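Local structure of KLLA0E08119p (Kluyveromyces lactis, 3VA7) at residues Pro64-Ser68 with Glu1091-Lys1097; Gly1048-Thr1052 with Leu1086-Ile1090; Pro381-Val387 with Val399-Val405; Ile1059-Pro1063 with Gly1096-Val1102. The protein probably carboxylates urea in a biotin- and ATP-dependent reaction, this chain being the urea carboxylase part of a longer enzyme that probably also hydrolyses the allophanate formed. One frame throughout, in Å; residues are numbered along the deposited sequence.

Contact 1 of 4, residues Pro64-Ser68 with Glu1091-Lys1097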
loop_
_atom_site.group_PDB
_atom_site.type_symbol
_atom_site.label_atom_id
_atom_site.label_comp_id
_atom_site.label_asym_id
_atom_site.label_seq_id
_atom_site.Cartn_x
_atom_site.Cartn_y
_atom_site.Cartn_z
ATOM N N PRO A 64 17.710 10.331 7.178
ATOM C CA PRO A 64 16.540 10.075 6.314
ATOM C C PRO A 64 16.880 10.024 4.795
ATOM O O PRO A 64 16.140 9.381 4.004
ATOM C CB PRO A 64 15.583 11.240 6.616
ATOM C CG PRO A 64 16.182 11.966 7.841
ATOM C CD PRO A 64 17.603 11.569 7.977
ATOM N N ASP A 65 17.988 10.665 4.382
ATOM C CA ASP A 65 18.364 10.647 2.954
ATOM C C ASP A 65 19.223 9.487 2.524
ATOM O O ASP A 65 19.615 9.425 1.362
ATOM C CB ASP A 65 19.037 11.952 2.520
ATOM C CG ASP A 65 18.070 13.105 2.485
ATOM O OD1 ASP A 65 16.877 12.865 2.187
ATOM O OD2 ASP A 65 18.488 14.239 2.757
ATOM N N LYS A 66 19.516 8.556 3.418
ATOM C CA LYS A 66 20.455 7.526 3.038
ATOM C C LYS A 66 20.012 6.729 1.800
ATOM O O LYS A 66 20.828 6.101 1.122
ATOM C CB LYS A 66 20.878 6.651 4.234
ATOM C CG LYS A 66 19.863 5.681 4.826
ATOM C CD LYS A 66 20.634 4.524 5.560
ATOM C CE LYS A 66 20.029 4.066 6.951
ATOM N NZ LYS A 66 18.512 4.170 7.095
ATOM N N TYR A 67 18.726 6.807 1.481
ATOM C CA TYR A 67 18.205 6.096 0.323
ATOM C C TYR A 67 17.883 7.014 -0.882
ATOM O O TYR A 67 17.210 6.599 -1.835
ATOM C CB TYR A 67 16.987 5.243 0.701
ATOM C CG TYR A 67 17.221 4.193 1.806
ATOM C CD1 TYR A 67 18.233 3.221 1.668
ATOM C CD2 TYR A 67 16.403 4.159 2.980
ATOM C CE1 TYR A 67 18.437 2.258 2.634
ATOM C CE2 TYR A 67 16.614 3.201 3.960
ATOM C CZ TYR A 67 17.633 2.253 3.765
ATOM O OH TYR A 67 17.875 1.291 4.673
ATOM N N SER A 68 18.366 8.250 -0.876
ATOM C CA SER A 68 17.943 9.125 -1.942
ATOM C C SER A 68 18.760 9.037 -3.271
ATOM O O SER A 68 19.931 8.616 -3.280
ATOM C CB SER A 68 17.682 10.546 -1.405
ATOM O OG SER A 68 18.836 11.319 -1.450
ATOM N N GLU A 1091 14.747 -2.752 6.454
ATOM C CA GLU A 1091 14.736 -1.365 5.980
ATOM C C GLU A 1091 15.417 -1.234 4.625
ATOM O O GLU A 1091 14.860 -0.639 3.705
ATOM C CB GLU A 1091 15.365 -0.409 6.988
ATOM C CG GLU A 1091 14.718 0.992 6.967
ATOM C CD GLU A 1091 15.553 2.087 7.712
ATOM O OE1 GLU A 1091 16.562 1.730 8.412
ATOM O OE2 GLU A 1091 15.190 3.313 7.576
ATOM N N ASP A 1092 16.574 -1.839 4.479
ATOM C CA ASP A 1092 17.262 -1.773 3.209
ATOM C C ASP A 1092 16.402 -2.346 2.047
ATOM O O ASP A 1092 16.372 -1.787 0.956
ATOM C CB ASP A 1092 18.608 -2.500 3.280
ATOM C CG ASP A 1092 19.720 -1.685 3.985
ATOM O OD1 ASP A 1092 19.557 -0.475 4.276
ATOM O OD2 ASP A 1092 20.810 -2.284 4.226
ATOM N N ASN A 1093 15.720 -3.461 2.286
ATOM C CA ASN A 1093 14.974 -4.144 1.273
ATOM C C ASN A 1093 13.676 -3.390 0.913
ATOM O O ASN A 1093 13.237 -3.446 -0.244
ATOM C CB ASN A 1093 14.687 -5.571 1.707
ATOM C CG ASN A 1093 13.795 -6.331 0.714
ATOM O OD1 ASN A 1093 14.241 -6.631 -0.423
ATOM N ND2 ASN A 1093 12.540 -6.645 1.124
ATOM N N ASP A 1094 13.098 -2.674 1.883
ATOM C CA ASP A 1094 11.913 -1.858 1.642
ATOM C C ASP A 1094 12.221 -0.695 0.763
ATOM O O ASP A 1094 11.269 -0.058 0.286
ATOM C CB ASP A 1094 11.282 -1.278 2.929
ATOM C CG ASP A 1094 10.449 -2.309 3.705
ATOM O OD1 ASP A 1094 10.097 -3.386 3.158
ATOM O OD2 ASP A 1094 10.145 -2.044 4.884
ATOM N N ASN A 1095 13.516 -0.362 0.625
ATOM C CA ASN A 1095 13.951 0.788 -0.187
ATOM C C ASN A 1095 14.753 0.327 -1.376
ATOM O O ASN A 1095 15.440 1.137 -2.025
ATOM C CB ASN A 1095 14.714 1.826 0.637
ATOM C CG ASN A 1095 13.846 2.423 1.761
ATOM O OD1 ASN A 1095 13.801 1.872 2.890
ATOM N ND2 ASN A 1095 13.106 3.515 1.449
ATOM N N GLY A 1096 14.683 -0.982 -1.636
ATOM C CA GLY A 1096 15.355 -1.581 -2.763
ATOM C C GLY A 1096 16.876 -1.592 -2.756
ATOM O O GLY A 1096 17.495 -1.835 -3.796
ATOM N N LYS A 1097 17.471 -1.402 -1.579
ATOM C CA LYS A 1097 18.915 -1.461 -1.389
ATOM C C LYS A 1097 19.429 -2.778 -0.800
ATOM O O LYS A 1097 20.540 -2.834 -0.293
ATOM C CB LYS A 1097 19.319 -0.331 -0.470
ATOM C CG LYS A 1097 19.053 1.030 -1.078
ATOM C CD LYS A 1097 19.621 1.095 -2.499
ATOM C CE LYS A 1097 18.975 2.223 -3.317
ATOM N NZ LYS A 1097 19.615 3.524 -2.963
#

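Contact 2 of 4, residues Gly1048-Thr1052 with Leu1086-Ile1090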
loop_
_atom_site.group_PDB
_atom_site.type_symbol
_atom_site.label_atom_id
_atom_site.label_comp_id
_atom_site.label_asym_id
_atom_site.label_seq_id
_atom_site.Cartn_x
_atom_site.Cartn_y
_atom_site.Cartn_z
ATOM N N GLY A 1048 10.385 -17.821 13.625
ATOM C CA GLY A 1048 11.385 -16.789 13.394
ATOM C C GLY A 1048 10.950 -15.848 12.300
ATOM O O GLY A 1048 9.778 -15.886 11.877
ATOM N N ARG A 1049 11.846 -14.983 11.832
ATOM C CA ARG A 1049 11.409 -14.006 10.857
ATOM C C ARG A 1049 12.447 -13.709 9.777
ATOM O O ARG A 1049 13.626 -13.587 10.080
ATOM C CB ARG A 1049 10.933 -12.750 11.578
ATOM C CG ARG A 1049 10.300 -11.703 10.736
ATOM C CD ARG A 1049 9.801 -10.499 11.595
ATOM N NE ARG A 1049 10.694 -10.125 12.690
ATOM C CZ ARG A 1049 11.275 -8.933 12.832
ATOM N NH1 ARG A 1049 11.022 -7.945 11.985
ATOM N NH2 ARG A 1049 12.080 -8.716 13.863
ATOM N N THR A 1050 11.976 -13.646 8.522
ATOM C CA THR A 1050 12.718 -13.168 7.346
ATOM C C THR A 1050 12.146 -11.844 6.871
ATOM O O THR A 1050 11.484 -11.105 7.629
ATOM C CB THR A 1050 12.439 -13.994 6.074
ATOM O OG1 THR A 1050 11.594 -15.130 6.336
ATOM C CG2 THR A 1050 13.708 -14.315 5.292
ATOM N N ILE A 1051 12.404 -11.577 5.584
ATOM C CA ILE A 1051 11.837 -10.464 4.848
ATOM C C ILE A 1051 10.640 -10.976 4.028
ATOM O O ILE A 1051 10.656 -12.114 3.521
ATOM C CB ILE A 1051 12.844 -9.861 3.808
ATOM C CG1 ILE A 1051 13.230 -10.929 2.744
ATOM C CG2 ILE A 1051 13.990 -9.196 4.496
ATOM C CD1 ILE A 1051 14.245 -10.549 1.745
ATOM N N THR A 1052 9.653 -10.103 3.839
ATOM C CA THR A 1052 8.486 -10.412 3.029
ATOM C C THR A 1052 8.877 -10.796 1.634
ATOM O O THR A 1052 9.748 -10.178 1.033
ATOM C CB THR A 1052 7.503 -9.201 2.933
ATOM O OG1 THR A 1052 6.339 -9.616 2.198
ATOM C CG2 THR A 1052 8.156 -8.019 2.281
ATOM N N LEU A 1086 18.709 -8.236 11.008
ATOM C CA LEU A 1086 17.491 -8.419 10.231
ATOM C C LEU A 1086 16.725 -7.136 10.098
ATOM O O LEU A 1086 16.114 -6.908 9.104
ATOM C CB LEU A 1086 16.564 -9.484 10.850
ATOM C CG LEU A 1086 15.212 -9.635 10.150
ATOM C CD1 LEU A 1086 15.419 -10.270 8.802
ATOM C CD2 LEU A 1086 14.249 -10.468 10.924
ATOM N N GLU A 1087 16.710 -6.305 11.111
ATOM C CA GLU A 1087 16.050 -5.043 10.941
ATOM C C GLU A 1087 16.828 -4.139 9.952
ATOM O O GLU A 1087 16.234 -3.269 9.336
ATOM C CB GLU A 1087 15.814 -4.347 12.294
ATOM C CG GLU A 1087 14.939 -5.131 13.236
ATOM C CD GLU A 1087 13.429 -5.130 12.920
ATOM O OE1 GLU A 1087 12.678 -5.899 13.615
ATOM O OE2 GLU A 1087 12.991 -4.363 12.000
ATOM N N VAL A 1088 18.144 -4.341 9.803
ATOM C CA VAL A 1088 18.901 -3.509 8.896
ATOM C C VAL A 1088 18.440 -3.918 7.470
ATOM O O VAL A 1088 17.965 -3.099 6.678
ATOM C CB VAL A 1088 20.461 -3.583 9.167
ATOM C CG1 VAL A 1088 21.318 -3.177 7.913
ATOM C CG2 VAL A 1088 20.864 -2.662 10.381
ATOM N N ILE A 1089 18.537 -5.211 7.206
ATOM C CA ILE A 1089 18.128 -5.807 5.983
ATOM C C ILE A 1089 16.679 -5.438 5.615
ATOM O O ILE A 1089 16.421 -5.114 4.477
ATOM C CB ILE A 1089 18.324 -7.361 5.999
ATOM C CG1 ILE A 1089 19.824 -7.721 5.942
ATOM C CG2 ILE A 1089 17.580 -8.026 4.795
ATOM C CD1 ILE A 1089 20.157 -9.098 6.595
ATOM N N ILE A 1090 15.768 -5.459 6.587
ATOM C CA ILE A 1090 14.350 -5.171 6.318
ATOM C C ILE A 1090 14.186 -3.742 5.761
ATOM O O ILE A 1090 13.571 -3.565 4.700
ATOM C CB ILE A 1090 13.448 -5.432 7.562
ATOM C CG1 ILE A 1090 13.250 -6.921 7.760
ATOM C CG2 ILE A 1090 12.126 -4.675 7.510
ATOM C CD1 ILE A 1090 12.533 -7.258 9.139
#

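Contact 3 of 4, residues Pro381-Val387 with Val399-Val405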
loop_
_atom_site.group_PDB
_atom_site.type_symbol
_atom_site.label_atom_id
_atom_site.label_comp_id
_atom_site.label_asym_id
_atom_site.label_seq_id
_atom_site.Cartn_x
_atom_site.Cartn_y
_atom_site.Cartn_z
ATOM N N PRO A 381 4.068 14.196 4.047
ATOM C CA PRO A 381 5.058 13.108 3.963
ATOM C C PRO A 381 4.432 11.778 3.549
ATOM O O PRO A 381 3.233 11.652 3.618
ATOM C CB PRO A 381 5.598 13.012 5.399
ATOM C CG PRO A 381 4.467 13.528 6.256
ATOM C CD PRO A 381 3.776 14.585 5.438
ATOM N N GLY A 382 5.258 10.819 3.126
ATOM C CA GLY A 382 4.852 9.458 2.767
ATOM C C GLY A 382 5.570 8.765 1.604
ATOM O O GLY A 382 6.370 9.366 0.928
ATOM N N GLN A 383 5.259 7.491 1.359
ATOM C CA GLN A 383 5.853 6.747 0.246
ATOM C C GLN A 383 5.148 6.960 -1.083
ATOM O O GLN A 383 3.925 6.771 -1.181
ATOM C CB GLN A 383 5.919 5.254 0.521
ATOM C CG GLN A 383 6.836 4.621 -0.433
ATOM C CD GLN A 383 7.063 3.161 -0.187
ATOM O OE1 GLN A 383 8.163 2.657 -0.446
ATOM N NE2 GLN A 383 6.037 2.457 0.265
ATOM N N LEU A 384 5.921 7.343 -2.097
ATOM C CA LEU A 384 5.384 7.476 -3.423
ATOM C C LEU A 384 5.145 6.080 -3.990
ATOM O O LEU A 384 5.968 5.180 -3.865
ATOM C CB LEU A 384 6.277 8.320 -4.337
ATOM C CG LEU A 384 6.499 9.745 -3.850
ATOM C CD1 LEU A 384 7.332 10.486 -4.830
ATOM C CD2 LEU A 384 5.199 10.505 -3.543
ATOM N N THR A 385 4.010 5.936 -4.648
ATOM C CA THR A 385 3.437 4.654 -4.931
ATOM C C THR A 385 3.410 4.437 -6.435
ATOM O O THR A 385 3.319 3.301 -6.954
ATOM C CB THR A 385 2.020 4.642 -4.277
ATOM O OG1 THR A 385 1.972 3.622 -3.264
ATOM C CG2 THR A 385 0.857 4.589 -5.289
ATOM N N SER A 386 3.485 5.550 -7.133
ATOM C CA SER A 386 3.500 5.534 -8.560
ATOM C C SER A 386 3.975 6.938 -8.950
ATOM O O SER A 386 3.537 7.958 -8.398
ATOM C CB SER A 386 2.102 5.164 -9.109
ATOM O OG SER A 386 1.831 5.858 -10.330
ATOM N N VAL A 387 4.905 6.997 -9.873
ATOM C CA VAL A 387 5.500 8.276 -10.227
ATOM C C VAL A 387 5.657 8.293 -11.737
ATOM O O VAL A 387 6.433 7.548 -12.289
ATOM C CB VAL A 387 6.884 8.493 -9.508
ATOM C CG1 VAL A 387 7.506 9.767 -9.963
ATOM C CG2 VAL A 387 6.747 8.478 -7.947
ATOM N N VAL A 399 12.934 11.866 -7.275
ATOM C CA VAL A 399 11.974 10.867 -6.808
ATOM C C VAL A 399 11.513 9.896 -7.903
ATOM O O VAL A 399 11.600 10.182 -9.113
ATOM C CB VAL A 399 10.776 11.538 -6.146
ATOM C CG1 VAL A 399 11.267 12.579 -5.107
ATOM C CG2 VAL A 399 9.832 12.139 -7.193
ATOM N N LYS A 400 11.077 8.715 -7.473
ATOM C CA LYS A 400 10.469 7.716 -8.356
ATOM C C LYS A 400 9.543 6.838 -7.501
ATOM O O LYS A 400 9.399 7.077 -6.317
ATOM C CB LYS A 400 11.532 6.878 -9.059
ATOM C CG LYS A 400 12.737 6.674 -8.211
ATOM C CD LYS A 400 13.605 5.473 -8.624
ATOM C CE LYS A 400 14.433 5.012 -7.363
ATOM N NZ LYS A 400 15.822 4.422 -7.675
ATOM N N LYS A 401 8.864 5.872 -8.136
ATOM C CA LYS A 401 8.044 4.877 -7.464
ATOM C C LYS A 401 8.957 4.400 -6.337
ATOM O O LYS A 401 10.104 4.019 -6.581
ATOM C CB LYS A 401 7.723 3.746 -8.455
ATOM C CG LYS A 401 6.699 2.642 -8.068
ATOM C CD LYS A 401 6.863 1.503 -9.124
ATOM C CE LYS A 401 5.529 0.937 -9.658
ATOM N NZ LYS A 401 4.970 1.539 -10.985
ATOM N N GLY A 402 8.483 4.444 -5.106
ATOM C CA GLY A 402 9.279 3.884 -4.047
ATOM C C GLY A 402 9.812 4.860 -3.040
ATOM O O GLY A 402 9.811 4.566 -1.862
ATOM N N THR A 403 10.214 6.028 -3.498
ATOM C CA THR A 403 10.737 7.054 -2.659
ATOM C C THR A 403 9.874 7.425 -1.474
ATOM O O THR A 403 8.688 7.667 -1.620
ATOM C CB THR A 403 11.021 8.312 -3.477
ATOM O OG1 THR A 403 11.851 7.958 -4.595
ATOM C CG2 THR A 403 11.689 9.394 -2.582
ATOM N N ASN A 404 10.509 7.511 -0.305
ATOM C CA ASN A 404 9.889 8.042 0.931
ATOM C C ASN A 404 10.137 9.507 1.083
ATOM O O ASN A 404 11.245 9.935 1.242
ATOM C CB ASN A 404 10.458 7.330 2.165
ATOM C CG ASN A 404 10.074 5.866 2.209
ATOM O OD1 ASN A 404 10.905 4.988 1.968
ATOM N ND2 ASN A 404 8.805 5.590 2.498
ATOM N N VAL A 405 9.084 10.279 1.029
ATOM C CA VAL A 405 9.204 11.711 1.091
ATOM C C VAL A 405 8.948 12.152 2.515
ATOM O O VAL A 405 7.845 11.927 3.028
ATOM C CB VAL A 405 8.172 12.391 0.171
ATOM C CG1 VAL A 405 8.269 13.944 0.296
ATOM C CG2 VAL A 405 8.390 11.922 -1.267
#

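Contact 4 of 4, residues Ile1059-Pro1063 with Gly1096-Val1102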
loop_
_atom_site.group_PDB
_atom_site.type_symbol
_atom_site.label_atom_id
_atom_site.label_comp_id
_atom_site.label_asym_id
_atom_site.label_seq_id
_atom_site.Cartn_x
_atom_site.Cartn_y
_atom_site.Cartn_z
ATOM N N ILE A 1059 10.048 -2.753 -6.372
ATOM C CA ILE A 1059 11.232 -1.943 -6.360
ATOM C C ILE A 1059 12.438 -2.724 -5.789
ATOM O O ILE A 1059 13.550 -2.200 -5.655
ATOM C CB ILE A 1059 11.017 -0.635 -5.505
ATOM C CG1 ILE A 1059 10.375 -0.931 -4.147
ATOM C CG2 ILE A 1059 10.194 0.473 -6.221
ATOM C CD1 ILE A 1059 10.760 0.117 -3.106
ATOM N N GLY A 1060 12.214 -3.976 -5.404
ATOM C CA GLY A 1060 13.242 -4.709 -4.660
ATOM C C GLY A 1060 14.431 -4.887 -5.590
ATOM O O GLY A 1060 14.323 -4.585 -6.786
ATOM N N ASP A 1061 15.561 -5.353 -5.068
ATOM C CA ASP A 1061 16.709 -5.569 -5.897
ATOM C C ASP A 1061 16.756 -7.043 -6.212
ATOM O O ASP A 1061 17.415 -7.827 -5.507
ATOM C CB ASP A 1061 17.957 -5.104 -5.172
ATOM C CG ASP A 1061 19.233 -5.443 -5.917
ATOM O OD1 ASP A 1061 19.156 -5.816 -7.124
ATOM O OD2 ASP A 1061 20.316 -5.329 -5.288
ATOM N N HIS A 1062 16.024 -7.416 -7.261
ATOM C CA HIS A 1062 15.884 -8.841 -7.656
ATOM C C HIS A 1062 15.447 -8.867 -9.116
ATOM O O HIS A 1062 15.035 -7.863 -9.659
ATOM C CB HIS A 1062 14.839 -9.581 -6.791
ATOM C CG HIS A 1062 13.545 -8.836 -6.698
ATOM N ND1 HIS A 1062 12.610 -8.844 -7.718
ATOM C CD2 HIS A 1062 13.085 -7.956 -5.768
ATOM C CE1 HIS A 1062 11.625 -8.016 -7.405
ATOM N NE2 HIS A 1062 11.882 -7.478 -6.222
ATOM N N PRO A 1063 15.489 -10.020 -9.753
ATOM C CA PRO A 1063 14.996 -9.932 -11.132
ATOM C C PRO A 1063 13.532 -10.359 -11.310
ATOM O O PRO A 1063 13.219 -10.950 -12.326
ATOM C CB PRO A 1063 15.894 -10.941 -11.849
ATOM C CG PRO A 1063 16.042 -12.087 -10.784
ATOM C CD PRO A 1063 16.064 -11.354 -9.432
ATOM N N GLY A 1096 14.683 -0.982 -1.636
ATOM C CA GLY A 1096 15.355 -1.581 -2.763
ATOM C C GLY A 1096 16.876 -1.592 -2.756
ATOM O O GLY A 1096 17.495 -1.835 -3.796
ATOM N N LYS A 1097 17.471 -1.402 -1.579
ATOM C CA LYS A 1097 18.915 -1.461 -1.389
ATOM C C LYS A 1097 19.429 -2.778 -0.800
ATOM O O LYS A 1097 20.540 -2.834 -0.293
ATOM C CB LYS A 1097 19.319 -0.331 -0.470
ATOM C CG LYS A 1097 19.053 1.030 -1.078
ATOM C CD LYS A 1097 19.621 1.095 -2.499
ATOM C CE LYS A 1097 18.975 2.223 -3.317
ATOM N NZ LYS A 1097 19.615 3.524 -2.963
ATOM N N PHE A 1098 18.617 -3.832 -0.827
ATOM C CA PHE A 1098 19.073 -5.136 -0.376
ATOM C C PHE A 1098 19.022 -6.161 -1.516
ATOM O O PHE A 1098 18.017 -6.367 -2.149
ATOM C CB PHE A 1098 18.265 -5.599 0.853
ATOM C CG PHE A 1098 18.570 -7.015 1.272
ATOM C CD1 PHE A 1098 19.735 -7.321 1.990
ATOM C CD2 PHE A 1098 17.719 -8.052 0.933
ATOM C CE1 PHE A 1098 20.018 -8.602 2.355
ATOM C CE2 PHE A 1098 18.017 -9.354 1.304
ATOM C CZ PHE A 1098 19.160 -9.631 2.005
ATOM N N LYS A 1099 20.124 -6.843 -1.733
ATOM C CA LYS A 1099 20.329 -7.701 -2.873
ATOM C C LYS A 1099 19.919 -9.126 -2.532
ATOM O O LYS A 1099 20.690 -9.940 -2.014
ATOM C CB LYS A 1099 21.794 -7.582 -3.308
ATOM C CG LYS A 1099 22.318 -8.708 -4.195
ATOM C CD LYS A 1099 21.911 -8.582 -5.645
ATOM C CE LYS A 1099 22.706 -9.642 -6.462
ATOM N NZ LYS A 1099 23.006 -9.297 -7.914
ATOM N N ILE A 1100 18.687 -9.436 -2.866
ATOM C CA ILE A 1100 18.187 -10.775 -2.683
ATOM C C ILE A 1100 18.992 -11.811 -3.442
ATOM O O ILE A 1100 19.245 -11.650 -4.618
ATOM C CB ILE A 1100 16.725 -10.883 -3.091
ATOM C CG1 ILE A 1100 15.967 -9.726 -2.451
ATOM C CG2 ILE A 1100 16.178 -12.288 -2.684
ATOM C CD1 ILE A 1100 14.607 -10.027 -2.139
ATOM N N ASP A 1101 19.353 -12.888 -2.757
ATOM C CA ASP A 1101 20.191 -13.874 -3.350
ATOM C C ASP A 1101 19.286 -14.841 -4.048
ATOM O O ASP A 1101 18.702 -15.737 -3.416
ATOM C CB ASP A 1101 21.117 -14.535 -2.288
ATOM C CG ASP A 1101 21.980 -15.721 -2.852
ATOM O OD1 ASP A 1101 22.985 -16.079 -2.195
ATOM O OD2 ASP A 1101 21.669 -16.329 -3.911
ATOM N N VAL A 1102 19.178 -14.668 -5.355
ATOM C CA VAL A 1102 18.368 -15.528 -6.207
ATOM C C VAL A 1102 19.151 -16.033 -7.382
ATOM O O VAL A 1102 19.727 -15.241 -8.119
ATOM C CB VAL A 1102 17.181 -14.753 -6.921
ATOM C CG1 VAL A 1102 15.998 -15.656 -7.026
ATOM C CG2 VAL A 1102 16.827 -13.447 -6.239
HETATM O O HOH W 1 15.830 -4.878 -2.122
HETATM O O HOH W 2 18.971 -10.143 -7.055
HETATM O O HOH W 3 20.186 -8.011 -8.339
#

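Contact 1 of 4, residues Pro64-Ser68 with Glu1091-Lys1097
Tyr67 and Asp1092 make the main polar link across this surface contact. Tyr67 OH donates a hydrogen bond to Asp1092 OD1. That oxygen sits at the ring edge, in its plane, with the carboxylate turned 89° from the ring. A looser charge pairing runs beside it: Lys66 NZ makes a weak salt bridge of 3.4 Å to Glu1091 OE1. The extended glutamate lets its carboxylate reach across to the lysine, while its CB and CG lie near the Tyr67 hydroxyl.

Stacking supplies the second kind of interaction. Asn1095 lays its amide over one face of the Tyr67 ring, the two planes only 12° apart, and its CB makes a CH-pi contact 3.7 Å from the ring centroid. Lys66 CG lies over the opposite face, so the tyrosine is sandwiched. Lys1097 adds methylene packing, with CG 3.6 Å from Tyr67 CD1, while its amine bonds to Thr72.

Glycine suits position 1096, whose positive phi completes the Schellman motif: Lys1097 N reaches back 2.8 Å to Asp1092 O and Gly1096 N binds Asn1093 O. The contact thus sets the C-terminal end of helix 1083-1094 against the loop between strand 56-61 and helix 69-73 of the biotin carboxylase part, with Asn1095 ND2 bonded to Asn404 OD1 in strand 404-405.

Contact 2 of 4, residues Gly1048-Thr1052 with Leu1086-Ile1090
A helix packed on a beta sheet meets the end of one of its strands here: Arg1049 and Ile1051, at and just past the end of strand 1045-1049, lie against Leu1086, Glu1087, Ile1089 and Ile1090 of helix 1083-1094. Arg1049 holds Glu1087 end-on, NH1 and NH2 both bonded to OE1 in a salt bridge. Arg1049 NH2 lies 2.9 Å and Arg1049 NH1 3.1 Å from Glu1087 OE1, which stays close to the guanidinium plane. The arginine meets that oxygen from above the carboxylate plane, both donors on the same face, and the two flat groups are inclined 46° to each other. A bend at chi3 (39°) swings the otherwise extended arginine into place.

The guanidinium is also flanked by carbon. Leu1086 CD2 lies 3.8 Å above its plane, over the centre, and Ile1090 CD1 approaches Arg1049 NH1 to 3.3 Å. Because Arg1049 is buried, its charge needs partners. NE forms a salt bridge with Asp936, so two carboxylates share the cation and probably offset the cost of burying its charge.

Farther along, the apolar branches take over. Ile1051 CG2 touches Ile1089 CG2 at 3.8 Å and Ile1090 CG1 at 4.0 Å. Leu1086 and Ile1089 also rest on strands 922-934 and 1075-1081, the helix packing its leucine and isoleucine side chains against a sheet as in alpha/beta layers.

Contact 3 of 4, residues Pro381-Val387 with Val399-Val405
Gly382 and Val405 form the hydrogen-bonded pair of a short antiparallel ladder in the biotin carboxylase C-terminal domain. Both backbone groups are paired: Gly382 N donates to Val405 O at 2.8 Å, and Val405 N returns a 2.9 Å bond to Gly382 O. Gln383 and Asn404 are the adjoining non-hydrogen-bonded pair.

Ahead of strand 404-405 the chain turns, yet the pairing continues. Leu384 N binds Thr403 O at 2.8 Å, and Leu384 O accepts from Gly402 N at 2.9 Å. The turn is held from inside as well: the short side chain of Thr403 sets OG1 close to its own backbone, where it accepts from Lys400 N at 3.1 Å. Glycine fits position 402, whose backbone angles leave little room for a CB. The side-chain oxygen of Asn404 is used outside the two segments. Thr385 and Ser386 both face Tyr440, a classic beta bulge, and both make backbone bonds to it.

Apolar branches pack between the two segments. Val387 CG2 lies over the backbone at Lys400 and Lys401, and Leu384 is wedged between two valines, its CG 3.9 Å from Val405 CG2 and its CD1 3.8 Å from Val399 CG2.

Contact 4 of 4, residues Ile1059-Pro1063 with Gly1096-Val1102
Nearly trans first torsions in Asp1061 (chi1 173°) and Lys1099 (chi1 162°) send both side chains out beside the carbonyl carbon, and a turn at chi2 of the lysine (79°) folds its methylenes along the carboxylate. Asp1061 OD2 therefore lies 3.3 Å from Lys1099 CB, although the charged atoms themselves do not touch. A water joins them instead: it donates to Asp1061 OD1 at 2.7 Å and accepts from Lys1099 NZ at 3.1 Å.

Water also fills in between the backbones. A second molecule accepts from Asp1061 N at 3.0 Å and donates to Phe1098 O at 2.6 Å, and a third donates to both Asp1061 O and Ile1100 O. The direct backbone bond, Ile1100 N to Asp1061 O, is weak at 3.3 Å and bent. The loop 1059-1063 thus runs beside the approach to strand 1101-1108, a strand of the mixed sheet, with solvent doing much of the bridging.

At the other end lies the Schellman turn that closes helix 1083-1094. Its C-prime residue, Gly1096, packs its CA 3.5 Å from Ile1059 O, and having no side chain lets the loop come this close. His1062 is oriented from within its own loop region, NE2 bonding to Asp1055 and ND1 to the backbone of Ile1064. Its CB points toward segment 1096-1102, near Ile1100 and Val1102. Beyond it, Pro1063 CD meets Val1102 CG2 at 3.9 Å, while Ile1100 turns to Ile1051 and to Phe928 and Leu930 of strand 922-934.

Contact 3 closes first along the chain, nested, like contact 2, within the long loop closed by contact 1; contacts 2 and 4 cross each other, and so do 1 and 4. Helix 1083-1094 serves contacts 1 and 2, and contacts 1 and 4 share Gly1096 and Lys1097 where that helix leads to strand 1101-1108. The centres of contacts 2 and 4 lie about 13 Å apart; contacts 2 and 3, with centres about 22 Å apart, do not touch. Contact 1 joins the biotin carboxylase part to the carboxyltransferase side, helped by the Asn1095-Asn404 bond and by Lys401 and Gly402 touching Ile1059; contacts 2 and 4 fix helix 1083-1094 and its exit on their own side, contact 3 a strand pairing on the other.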